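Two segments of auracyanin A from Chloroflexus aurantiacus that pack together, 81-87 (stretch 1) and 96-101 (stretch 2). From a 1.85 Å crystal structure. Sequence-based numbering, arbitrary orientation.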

ATOM      1  N   GLY A  81      -5.347   8.799 -12.197  1.00 19.67           N
ATOM      2  CA  GLY A  81      -4.337   8.389 -13.162  1.00 12.33           C
ATOM      3  C   GLY A  81      -2.939   8.243 -12.605  1.00 16.53           C
ATOM      4  O   GLY A  81      -2.717   8.531 -11.441  1.00 16.66           O
ATOM      5  N   PRO A  82      -1.985   7.783 -13.440  1.00 15.88           N
ATOM      6  CA  PRO A  82      -0.677   7.356 -12.924  1.00 18.56           C
ATOM      7  C   PRO A  82       0.216   8.474 -12.360  1.00 23.06           C
ATOM      8  O   PRO A  82       0.952   8.247 -11.385  1.00 21.65           O
ATOM      9  CB  PRO A  82      -0.023   6.643 -14.114  1.00 20.21           C
ATOM     10  CG  PRO A  82      -0.774   7.082 -15.310  1.00 20.23           C
ATOM     11  CD  PRO A  82      -2.125   7.544 -14.881  1.00 18.31           C
ATOM     12  N   ALA A  83       0.130   9.676 -12.916  1.00 21.91           N
ATOM     13  CA  ALA A  83       0.977  10.752 -12.438  1.00 27.46           C
ATOM     14  C   ALA A  83       0.628  11.175 -10.995  1.00 25.25           C
ATOM     15  O   ALA A  83       1.463  11.753 -10.319  1.00 33.08           O
ATOM     16  CB  ALA A  83       0.922  11.928 -13.386  1.00 30.19           C
ATOM     17  N   ALA A  84      -0.589  10.863 -10.540  1.00 19.42           N
ATOM     18  CA  ALA A  84      -1.042  11.070  -9.163  1.00 17.07           C
ATOM     19  C   ALA A  84      -1.043   9.769  -8.375  1.00 15.17           C
ATOM     20  O   ALA A  84      -1.742   9.656  -7.360  1.00 16.17           O
ATOM     21  CB  ALA A  84      -2.439  11.632  -9.160  1.00 16.72           C
ATOM     22  N   ASN A  85      -0.303   8.776  -8.869  1.00 17.06           N
ATOM     23  CA  ASN A  85      -0.192   7.479  -8.214  1.00 18.45           C
ATOM     24  C   ASN A  85      -1.566   6.845  -8.062  1.00 17.20           C
ATOM     25  O   ASN A  85      -1.802   6.127  -7.111  1.00 17.76           O
ATOM     26  CB  ASN A  85       0.505   7.632  -6.837  1.00 16.36           C
ATOM     27  CG  ASN A  85       1.155   6.304  -6.301  1.00 19.07           C
ATOM     28  OD1 ASN A  85       1.184   5.269  -6.971  1.00 21.79           O
ATOM     29  ND2 ASN A  85       1.681   6.369  -5.085  1.00 16.22           N
ATOM     30  N   TYR A  86      -2.474   7.096  -9.008  1.00 12.43           N
ATOM     31  CA  TYR A  86      -3.842   6.582  -8.905  1.00 13.36           C
ATOM     32  C   TYR A  86      -4.377   6.842  -7.510  1.00 16.89           C
ATOM     33  O   TYR A  86      -4.964   5.960  -6.886  1.00 10.70           O
ATOM     34  CB  TYR A  86      -3.905   5.091  -9.235  1.00 11.62           C
ATOM     35  CG  TYR A  86      -3.462   4.773 -10.652  1.00 14.85           C
ATOM     36  CD1 TYR A  86      -2.213   4.249 -10.899  1.00 15.92           C
ATOM     37  CD2 TYR A  86      -4.295   5.015 -11.742  1.00 17.12           C
ATOM     38  CE1 TYR A  86      -1.805   3.943 -12.198  1.00 12.90           C
ATOM     39  CE2 TYR A  86      -3.892   4.715 -13.058  1.00 12.72           C
ATOM     40  CZ  TYR A  86      -2.628   4.181 -13.260  1.00 12.12           C
ATOM     41  OH  TYR A  86      -2.209   3.889 -14.543  1.00 13.46           O
ATOM     42  N   LEU A  87      -4.182   8.063  -7.027  1.00 16.53           N
ATOM     43  CA  LEU A  87      -4.662   8.436  -5.693  1.00 14.30           C
ATOM     44  C   LEU A  87      -5.269   9.819  -5.696  1.00 15.74           C
ATOM     45  O   LEU A  87      -4.926  10.648  -6.532  1.00 13.80           O
ATOM     46  CB  LEU A  87      -3.498   8.447  -4.709  1.00 17.10           C
ATOM     47  CG  LEU A  87      -3.038   7.114  -4.152  1.00 16.46           C
ATOM     48  CD1 LEU A  87      -1.820   7.412  -3.298  1.00 19.95           C
ATOM     49  CD2 LEU A  87      -4.117   6.443  -3.338  1.00 23.42           C
ATOM     50  N   ALA A  96       0.339   6.574   4.530  1.00 11.83           N
ATOM     51  CA  ALA A  96       1.603   6.499   3.808  1.00 14.43           C
ATOM     52  C   ALA A  96       1.355   5.959   2.407  1.00 17.80           C
ATOM     53  O   ALA A  96       0.387   5.202   2.206  1.00 16.10           O
ATOM     54  CB  ALA A  96       2.581   5.617   4.579  1.00 16.40           C
ATOM     55  N   GLU A  97       2.189   6.400   1.450  1.00 17.63           N
ATOM     56  CA  GLU A  97       2.097   5.969   0.063  1.00 12.39           C
ATOM     57  C   GLU A  97       3.442   5.558  -0.481  1.00 15.59           C
ATOM     58  O   GLU A  97       4.376   6.367  -0.513  1.00 16.18           O
ATOM     59  CB  GLU A  97       1.625   7.090  -0.879  1.00 20.01           C
ATOM     60  CG  GLU A  97       0.413   7.842  -0.551  1.00 18.74           C
ATOM     61  CD  GLU A  97       0.287   9.116  -1.419  1.00 19.24           C
ATOM     62  OE1 GLU A  97       1.075   9.309  -2.373  1.00 26.27           O
ATOM     63  OE2 GLU A  97      -0.608   9.921  -1.152  1.00 23.48           O
ATOM     64  N   SER A  98       3.526   4.330  -0.979  1.00 13.40           N
ATOM     65  CA  SER A  98       4.677   3.956  -1.783  1.00 13.44           C
ATOM     66  C   SER A  98       4.629   4.744  -3.104  1.00 12.35           C
ATOM     67  O   SER A  98       3.564   5.088  -3.608  1.00 13.92           O
ATOM     68  CB  SER A  98       4.741   2.459  -2.060  1.00 20.54           C
ATOM     69  OG  SER A  98       3.887   2.130  -3.122  1.00 16.16           O
ATOM     70  N   PRO A  99       5.798   5.034  -3.668  1.00 19.94           N
ATOM     71  CA  PRO A  99       5.808   5.436  -5.049  1.00 17.12           C
ATOM     72  C   PRO A  99       5.157   4.328  -5.887  1.00 21.59           C
ATOM     73  O   PRO A  99       5.047   3.188  -5.432  1.00 19.91           O
ATOM     74  CB  PRO A  99       7.307   5.526  -5.355  1.00 17.69           C
ATOM     75  CG  PRO A  99       7.933   5.763  -4.076  1.00 20.31           C
ATOM     76  CD  PRO A  99       7.148   4.970  -3.111  1.00 16.26           C
ATOM     77  N   LEU A 100       4.762   4.662  -7.108  1.00 15.37           N
ATOM     78  CA  LEU A 100       4.214   3.712  -8.032  1.00 16.13           C
ATOM     79  C   LEU A 100       5.303   2.832  -8.581  1.00 18.03           C
ATOM     80  O   LEU A 100       6.280   3.317  -9.112  1.00 16.87           O
ATOM     81  CB  LEU A 100       3.549   4.452  -9.169  1.00 19.96           C
ATOM     82  CG  LEU A 100       2.665   3.718 -10.166  1.00 19.95           C
ATOM     83  CD1 LEU A 100       1.549   2.948  -9.520  1.00 20.03           C
ATOM     84  CD2 LEU A 100       2.060   4.741 -11.086  1.00 18.16           C
ATOM     85  N   ALA A 101       5.130   1.524  -8.490  1.00 12.54           N
ATOM     86  CA  ALA A 101       6.185   0.632  -8.939  1.00 19.66           C
ATOM     87  C   ALA A 101       5.829   0.048 -10.298  1.00 20.50           C
ATOM     88  O   ALA A 101       4.815  -0.605 -10.462  1.00 15.25           O
ATOM     89  CB  ALA A 101       6.444  -0.420  -7.941  1.00 22.60           C
TER

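One hydrogen bond joins the two stretches. Asn 85 ND2 donates to Ser 98 O at 2.7 Å. The N-H...O angle is 141°, so the bond is short but bent. Asn 85 is well placed for it. Its CA-to-CB bond points toward the other stretch, and with chi1 in the t rotamer the amide reaches the carbonyl of Ser 98. The acceptor is a backbone carbonyl, so the bond ties a side chain of the loop to the main chain just after the strand residues 96-97. The other end of the amide, OD1, is hydrogen-bonded elsewhere in the structure. Asn 85 OD1 also lies 3.3 Å from Leu 100 CB, a van der Waals contact.

The apolar contacts centre on Leu 100, which has the largest area covered by the other stretch, 82 Å². Asn 85 follows with 76 Å². These two residues also mark the closest approach of the backbones, with Asn 85 CA and Leu 100 CA 5.8 Å apart. Leu 100 CD2 sits 4.1 Å from Pro 82 CB and 4.1 Å from Tyr 86 CE1. One methyl group therefore touches both side chains. It meets the tyrosine ring obliquely. Leu 100 CD2 also lies 3.7 Å from Pro 82 O, a carbonyl that accepts a backbone hydrogen bond from Asn 85 N at 2.9 Å.

Leu 87 and Glu 97 make a mixed contact. Leu 87 CD1 is 3.3 Å from Glu 97 CD, a close approach of a methyl group to a carboxylate carbon. Each CA-to-CB bond points toward the other stretch. Glu 97 OE1 is 4.0 Å from Asn 85 ND2, too far for a hydrogen bond. Glu 97 OE2 is hydrogen-bonded elsewhere in the structure.

Hydrogen bonds within each stretch help hold the local shape. Gly 81 O accepts from Tyr 86 N at 2.8 Å and from Ala 84 N at 3.3 Å. Leu 87 N donates to Ala 84 O at 2.9 Å. The loop is thus folded back on itself around Asn 85 and Tyr 86, both of which have positive phi. Ala 83 and Ala 84 point away from the other stretch and make no contact with it. In the second stretch, Ser 98 OG donates to Pro 99 O at 2.8 Å. The serine thus offers its carbonyl to Asn 85 while its hydroxyl binds the neighbouring backbone. In all, the contact buries 285 Å², summed over both sides.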